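Local coordinates for uncharacterized protein (Bordetella bronchiseptica, PDB 4XG0) that probably acts as a two-domain kinase of the DUF1537 family, phosphorylating acid sugars in catabolic pathways, at residues D133-A141 / I203-A214; E380-G388 / V400-G408. All coordinates share one frame; numbering follows the deposited sequence.

Contact 1 and contact 2 each pair neighbouring strands of a central sheet, one in the sugar-binding N-terminal domain and the other in the nucleotide-binding C-terminal domain. Their centres are 37 Å apart, on opposite sides of the chain's centre, their nearest atoms stay about 21 Å apart, and they share no element. The pair 133-141 and 203-214 lies largely buried inside a parallel sheet, held by four regular backbone bonds and small aliphatic side chains. The pair 380-388 and 400-408 is antiparallel and only partly buried; beyond its strands, glycine-rich turns add a phenyl ring, a bridging water and a lysine amine that ties down its own loop.

Contact 1: D133-A141 / I203-A214; sequences DAIAVVCPA and IAAAAPVVVVDA
Ala-134 meets the other segment through its carbonyl O, which lies 3.9 Å from Pro-208 CB, just past the cis peptide bond that precedes this proline. Ile-135 reaches the end of helix 196-205: with CG1 anti to its carbonyl carbon (chi1 -58°) and the chain extended, CD1 lands 3.8 Å from Ala-204 CA, and CG1 leans on Ala-207 CB. At Ala-136 the strands 135-139 and 209-212 lock in parallel register. Its N-H binds Pro-208 O, while its own O takes the N-H of Val-210. Val-137 turns to the face that carries Val-210; there its CG2 packs 3.9 Å from Ile-203 CG2, the two side chains crossing at about a right angle, and its CG1 runs alongside Val-212 CG2. Leu-223 of helix 217-230 closes over Val-137 and Ile-203. This is an open alpha/beta sheet of Rossmann-like character, in which 135-139 sits between 209-212 and 234-238, with helices on both faces. Val-138 points to the other face, with Val-209 and Val-211, where Leu-183 of helix 179-183 touches Val-138 and Val-209. The N-H of Val-138 bonds to Val-210 O (2.8 Å), and its O receives Val-212 N at 3.0 Å; Val-211 CA adds a CA-H...O contact to Val-138 O, at 3.3 Å. Cys-139 has SG anti to its backbone N (chi1 175°), which sets the sulfur 3.7 Å from Ala-214 CB. Ala-141 ends the segment, its CB 4.0 Å from Ala-214 CB, where the two chains have already spread apart.

Contact 2: E380-G388 / V400-G408; sequences EVTGGVPLG and VVTKAGGFG. With SO4 (sulfate ion), chain E.
Strands 385-388 and 400-403 run antiparallel, their axes 4.9 Å apart at closest: Gly-388 and Val-400 form a hydrogen-bonded pair, Gly-388 N to Val-400 O at 2.9 Å and Val-400 N to Gly-388 O at 2.8 Å, Leu-387 and Val-401 a non-hydrogen-bonded one, and Thr-402 N only a weak bond to Pro-386 O. Both methyls of Val-401 are engaged. CG1, anti to the backbone N (chi1 167°), presses on Val-385 CG1 at a tight 3.4 Å, while CG2 touches Leu-387 CD1. Val-381 CG2 lies 3.9 Å from Val-401 CG2. Val-385 CG2 meets the edge of the Phe-407 ring near its plane, at CD2 (3.9 Å), and also lies against Lys-403 CG. Bends at chi3 and chi4 (77° and 66°) curl the lysine back, so that NZ binds Phe-407 O at 2.7 Å and Ala-404 O at 2.8 Å; Gln-273 is a further partner. A water joins Gly-384 O to Ala-404 N. Thr-382 OG1 lies near a sulfate, probably from the crystallisation liquor, that is hydrogen-bonded to Arg-415. The paired strands form the open end of the beta hairpin 385-391/399-403, whose strand 399-403 continues the domain's parallel sheet and whose strand 385-391 begins its antiparallel part.

Contact 1: D133-A141 / I203-A214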
# COMPACT_ATOMS: atom_id res chain seq x y z
N ASP A 133 21.95 6.94 9.32
CA ASP A 133 21.52 5.55 9.29
C ASP A 133 20.64 5.23 8.08
O ASP A 133 20.02 4.18 8.06
CB ASP A 133 20.74 5.22 10.57
CG ASP A 133 19.37 5.92 10.63
OD1 ASP A 133 19.14 6.88 9.85
OD2 ASP A 133 18.53 5.52 11.47
N ALA A 134 20.59 6.10 7.09
CA ALA A 134 19.68 5.87 5.96
C ALA A 134 20.17 4.70 5.11
O ALA A 134 21.38 4.44 4.99
CB ALA A 134 19.51 7.13 5.11
N ILE A 135 19.22 3.93 4.58
CA ILE A 135 19.56 2.84 3.66
C ILE A 135 18.91 3.18 2.33
O ILE A 135 17.70 3.46 2.28
CB ILE A 135 19.03 1.48 4.15
CG1 ILE A 135 19.58 1.14 5.53
CG2 ILE A 135 19.33 0.38 3.12
CD1 ILE A 135 19.05 -0.15 6.10
N ALA A 136 19.68 3.19 1.25
CA ALA A 136 19.09 3.39 -0.07
C ALA A 136 18.77 2.00 -0.57
O ALA A 136 19.69 1.19 -0.72
CB ALA A 136 20.07 4.09 -1.03
N VAL A 137 17.49 1.74 -0.81
CA VAL A 137 17.01 0.44 -1.23
C VAL A 137 16.62 0.57 -2.68
O VAL A 137 15.57 1.13 -3.03
CB VAL A 137 15.83 -0.01 -0.37
CG1 VAL A 137 15.43 -1.45 -0.76
CG2 VAL A 137 16.19 0.12 1.12
N VAL A 138 17.48 0.06 -3.54
CA VAL A 138 17.44 0.41 -4.95
C VAL A 138 16.83 -0.71 -5.77
O VAL A 138 17.35 -1.85 -5.81
CB VAL A 138 18.85 0.70 -5.47
CG1 VAL A 138 18.80 1.11 -6.90
CG2 VAL A 138 19.51 1.79 -4.64
N CYS A 139 15.73 -0.39 -6.43
CA CYS A 139 15.09 -1.36 -7.32
C CYS A 139 14.25 -0.64 -8.39
O CYS A 139 13.06 -0.34 -8.19
CB CYS A 139 14.20 -2.29 -6.52
SG CYS A 139 13.26 -3.44 -7.57
N PRO A 140 14.84 -0.40 -9.56
CA PRO A 140 14.12 0.42 -10.54
C PRO A 140 13.16 -0.39 -11.43
O PRO A 140 12.68 0.09 -12.47
CB PRO A 140 15.25 1.05 -11.37
CG PRO A 140 16.47 0.93 -10.52
CD PRO A 140 16.28 -0.39 -9.84
N ALA A 141 12.90 -1.63 -11.05
CA ALA A 141 11.98 -2.47 -11.84
C ALA A 141 10.64 -1.82 -12.10
O ALA A 141 10.09 -1.13 -11.23
CB ALA A 141 11.75 -3.79 -11.15
N ILE A 203 17.85 -6.66 4.26
CA ILE A 203 18.17 -5.36 3.68
C ILE A 203 18.93 -4.52 4.72
O ILE A 203 19.86 -3.78 4.38
CB ILE A 203 16.90 -4.63 3.23
CG1 ILE A 203 16.32 -5.29 1.98
CG2 ILE A 203 17.19 -3.16 2.97
CD1 ILE A 203 14.87 -4.83 1.66
N ALA A 204 18.52 -4.62 5.97
CA ALA A 204 19.19 -3.87 7.03
C ALA A 204 20.65 -4.33 7.15
O ALA A 204 21.56 -3.52 7.32
CB ALA A 204 18.47 -4.06 8.36
N ALA A 205 20.86 -5.64 7.06
CA ALA A 205 22.20 -6.20 7.15
C ALA A 205 23.10 -5.71 6.01
O ALA A 205 24.33 -5.64 6.17
CB ALA A 205 22.13 -7.72 7.15
N ALA A 206 22.49 -5.36 4.88
CA ALA A 206 23.22 -4.96 3.68
C ALA A 206 23.37 -3.45 3.55
O ALA A 206 23.68 -2.93 2.49
CB ALA A 206 22.53 -5.53 2.43
N ALA A 207 23.14 -2.75 4.65
CA ALA A 207 23.23 -1.30 4.68
C ALA A 207 24.63 -0.87 4.23
O ALA A 207 25.58 -1.61 4.42
CB ALA A 207 22.95 -0.79 6.09
N PRO A 208 24.77 0.35 3.70
CA PRO A 208 23.81 1.44 3.57
C PRO A 208 23.17 1.57 2.19
O PRO A 208 22.29 2.42 2.00
CB PRO A 208 24.67 2.67 3.79
CG PRO A 208 25.98 2.29 3.15
CD PRO A 208 26.15 0.82 3.44
N VAL A 209 23.61 0.77 1.23
CA VAL A 209 23.04 0.83 -0.11
C VAL A 209 22.93 -0.59 -0.60
O VAL A 209 23.89 -1.35 -0.51
CB VAL A 209 23.93 1.65 -1.06
CG1 VAL A 209 23.35 1.65 -2.44
CG2 VAL A 209 24.11 3.06 -0.57
N VAL A 210 21.76 -0.98 -1.09
CA VAL A 210 21.57 -2.33 -1.57
C VAL A 210 20.57 -2.37 -2.71
O VAL A 210 19.56 -1.65 -2.70
CB VAL A 210 21.12 -3.31 -0.45
CG1 VAL A 210 19.78 -2.86 0.18
CG2 VAL A 210 21.01 -4.75 -0.97
N VAL A 211 20.89 -3.20 -3.69
CA VAL A 211 20.02 -3.46 -4.84
C VAL A 211 19.21 -4.73 -4.58
O VAL A 211 19.76 -5.75 -4.18
CB VAL A 211 20.88 -3.62 -6.13
CG1 VAL A 211 20.01 -3.87 -7.33
CG2 VAL A 211 21.71 -2.39 -6.36
N VAL A 212 17.91 -4.65 -4.80
CA VAL A 212 17.01 -5.79 -4.63
C VAL A 212 16.35 -6.19 -5.95
O VAL A 212 15.87 -5.36 -6.72
CB VAL A 212 15.92 -5.50 -3.55
CG1 VAL A 212 15.01 -6.71 -3.37
CG2 VAL A 212 16.59 -5.08 -2.23
N ASP A 213 16.38 -7.48 -6.24
CA ASP A 213 15.83 -8.01 -7.45
C ASP A 213 14.32 -7.87 -7.41
O ASP A 213 13.70 -7.83 -6.33
CB ASP A 213 16.18 -9.50 -7.57
CG ASP A 213 17.45 -9.75 -8.30
OD1 ASP A 213 18.31 -8.84 -8.42
OD2 ASP A 213 17.61 -10.92 -8.76
N ALA A 214 13.75 -7.82 -8.59
CA ALA A 214 12.30 -7.97 -8.74
C ALA A 214 12.00 -8.37 -10.17
O ALA A 214 12.40 -7.67 -11.11
CB ALA A 214 11.62 -6.65 -8.42

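Contact 2: E380-G388 / V400-G408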
# COMPACT_ATOMS: atom_id res chain seq x y z
N GLU A 380 -13.00 1.57 -5.37
CA GLU A 380 -13.46 0.19 -5.32
C GLU A 380 -12.33 -0.81 -5.19
O GLU A 380 -11.18 -0.51 -5.55
CB GLU A 380 -14.24 -0.14 -6.57
CG GLU A 380 -13.39 -0.10 -7.80
CD GLU A 380 -14.20 -0.25 -9.05
OE1 GLU A 380 -15.44 -0.06 -8.97
OE2 GLU A 380 -13.60 -0.56 -10.11
N VAL A 381 -12.65 -1.99 -4.67
CA VAL A 381 -11.66 -3.07 -4.57
C VAL A 381 -11.48 -3.63 -5.97
O VAL A 381 -10.34 -3.86 -6.46
CB VAL A 381 -12.13 -4.17 -3.58
CG1 VAL A 381 -11.04 -5.21 -3.37
CG2 VAL A 381 -12.52 -3.59 -2.25
N THR A 382 -12.62 -3.83 -6.62
CA THR A 382 -12.73 -4.25 -8.02
C THR A 382 -14.17 -3.90 -8.45
O THR A 382 -15.01 -3.61 -7.60
CB THR A 382 -12.43 -5.76 -8.15
OG1 THR A 382 -12.47 -6.14 -9.53
CG2 THR A 382 -13.40 -6.59 -7.35
N GLY A 383 -14.49 -3.92 -9.74
CA GLY A 383 -15.81 -3.51 -10.17
C GLY A 383 -16.95 -4.31 -9.54
O GLY A 383 -16.99 -5.53 -9.67
N GLY A 384 -17.87 -3.64 -8.84
CA GLY A 384 -18.93 -4.34 -8.13
C GLY A 384 -18.62 -4.59 -6.66
O GLY A 384 -19.46 -5.07 -5.90
N VAL A 385 -17.41 -4.23 -6.25
CA VAL A 385 -17.01 -4.32 -4.86
C VAL A 385 -16.55 -2.91 -4.41
O VAL A 385 -15.35 -2.57 -4.37
CB VAL A 385 -15.88 -5.35 -4.69
CG1 VAL A 385 -15.54 -5.55 -3.21
CG2 VAL A 385 -16.29 -6.71 -5.32
N PRO A 386 -17.52 -2.05 -4.11
CA PRO A 386 -17.15 -0.64 -3.83
C PRO A 386 -16.59 -0.43 -2.44
O PRO A 386 -16.91 -1.19 -1.52
CB PRO A 386 -18.49 0.09 -3.94
CG PRO A 386 -19.53 -0.98 -3.63
CD PRO A 386 -18.97 -2.22 -4.28
N LEU A 387 -15.81 0.64 -2.30
CA LEU A 387 -15.18 1.04 -1.04
C LEU A 387 -15.57 2.49 -0.78
O LEU A 387 -15.44 3.37 -1.67
CB LEU A 387 -13.66 0.94 -1.13
CG LEU A 387 -12.80 1.49 0.02
CD1 LEU A 387 -13.07 0.75 1.28
CD2 LEU A 387 -11.33 1.34 -0.38
N GLY A 388 -16.05 2.75 0.43
CA GLY A 388 -16.47 4.08 0.82
C GLY A 388 -16.35 4.21 2.33
O GLY A 388 -15.70 3.40 2.97
N VAL A 400 -15.90 1.07 4.59
CA VAL A 400 -16.79 -0.06 4.36
C VAL A 400 -16.66 -0.52 2.90
O VAL A 400 -16.44 0.29 1.99
CB VAL A 400 -18.29 0.31 4.67
CG1 VAL A 400 -18.71 1.57 3.90
CG2 VAL A 400 -19.21 -0.84 4.38
N VAL A 401 -16.78 -1.83 2.72
CA VAL A 401 -16.84 -2.46 1.42
C VAL A 401 -18.05 -3.36 1.44
O VAL A 401 -18.29 -4.09 2.40
CB VAL A 401 -15.59 -3.35 1.17
CG1 VAL A 401 -15.78 -4.27 -0.03
CG2 VAL A 401 -14.33 -2.51 1.02
N THR A 402 -18.83 -3.30 0.38
CA THR A 402 -19.97 -4.17 0.27
C THR A 402 -19.85 -5.00 -1.01
O THR A 402 -19.19 -4.62 -2.00
CB THR A 402 -21.29 -3.36 0.32
OG1 THR A 402 -21.18 -2.27 -0.60
CG2 THR A 402 -21.51 -2.80 1.71
N LYS A 403 -20.50 -6.16 -1.00
CA LYS A 403 -20.39 -7.07 -2.14
C LYS A 403 -21.56 -8.02 -2.16
O LYS A 403 -22.00 -8.49 -1.12
CB LYS A 403 -19.09 -7.89 -2.04
CG LYS A 403 -18.82 -8.82 -3.19
CD LYS A 403 -17.55 -9.66 -2.99
CE LYS A 403 -17.76 -10.82 -2.01
NZ LYS A 403 -18.73 -11.85 -2.56
N ALA A 404 -22.05 -8.32 -3.35
CA ALA A 404 -23.09 -9.33 -3.46
C ALA A 404 -22.47 -10.70 -3.14
O ALA A 404 -21.29 -10.93 -3.39
CB ALA A 404 -23.71 -9.31 -4.81
N GLY A 405 -23.28 -11.58 -2.58
CA GLY A 405 -22.82 -12.83 -2.03
C GLY A 405 -22.20 -13.73 -3.08
O GLY A 405 -21.22 -14.41 -2.80
N GLY A 406 -22.76 -13.73 -4.29
CA GLY A 406 -22.29 -14.62 -5.33
C GLY A 406 -21.13 -14.08 -6.15
O GLY A 406 -20.63 -14.77 -7.03
N PHE A 407 -20.69 -12.86 -5.84
CA PHE A 407 -19.80 -12.12 -6.72
C PHE A 407 -18.32 -12.24 -6.33
O PHE A 407 -18.01 -12.34 -5.16
CB PHE A 407 -20.22 -10.65 -6.79
CG PHE A 407 -19.51 -9.88 -7.86
CD1 PHE A 407 -19.98 -9.88 -9.16
CD2 PHE A 407 -18.35 -9.17 -7.56
CE1 PHE A 407 -19.32 -9.17 -10.16
CE2 PHE A 407 -17.68 -8.46 -8.55
CZ PHE A 407 -18.17 -8.46 -9.86
N GLY A 408 -17.44 -12.31 -7.33
CA GLY A 408 -15.99 -12.23 -7.14
C GLY A 408 -15.25 -13.56 -7.13
O GLY A 408 -15.86 -14.62 -6.96
S SO4 E . -9.13 -6.93 -11.09
O1 SO4 E . -7.72 -7.32 -11.01
O2 SO4 E . -9.39 -5.80 -10.19
O3 SO4 E . -9.49 -6.57 -12.47
O4 SO4 E . -9.97 -8.06 -10.66
O HOH W 1 -21.14 -7.10 -5.76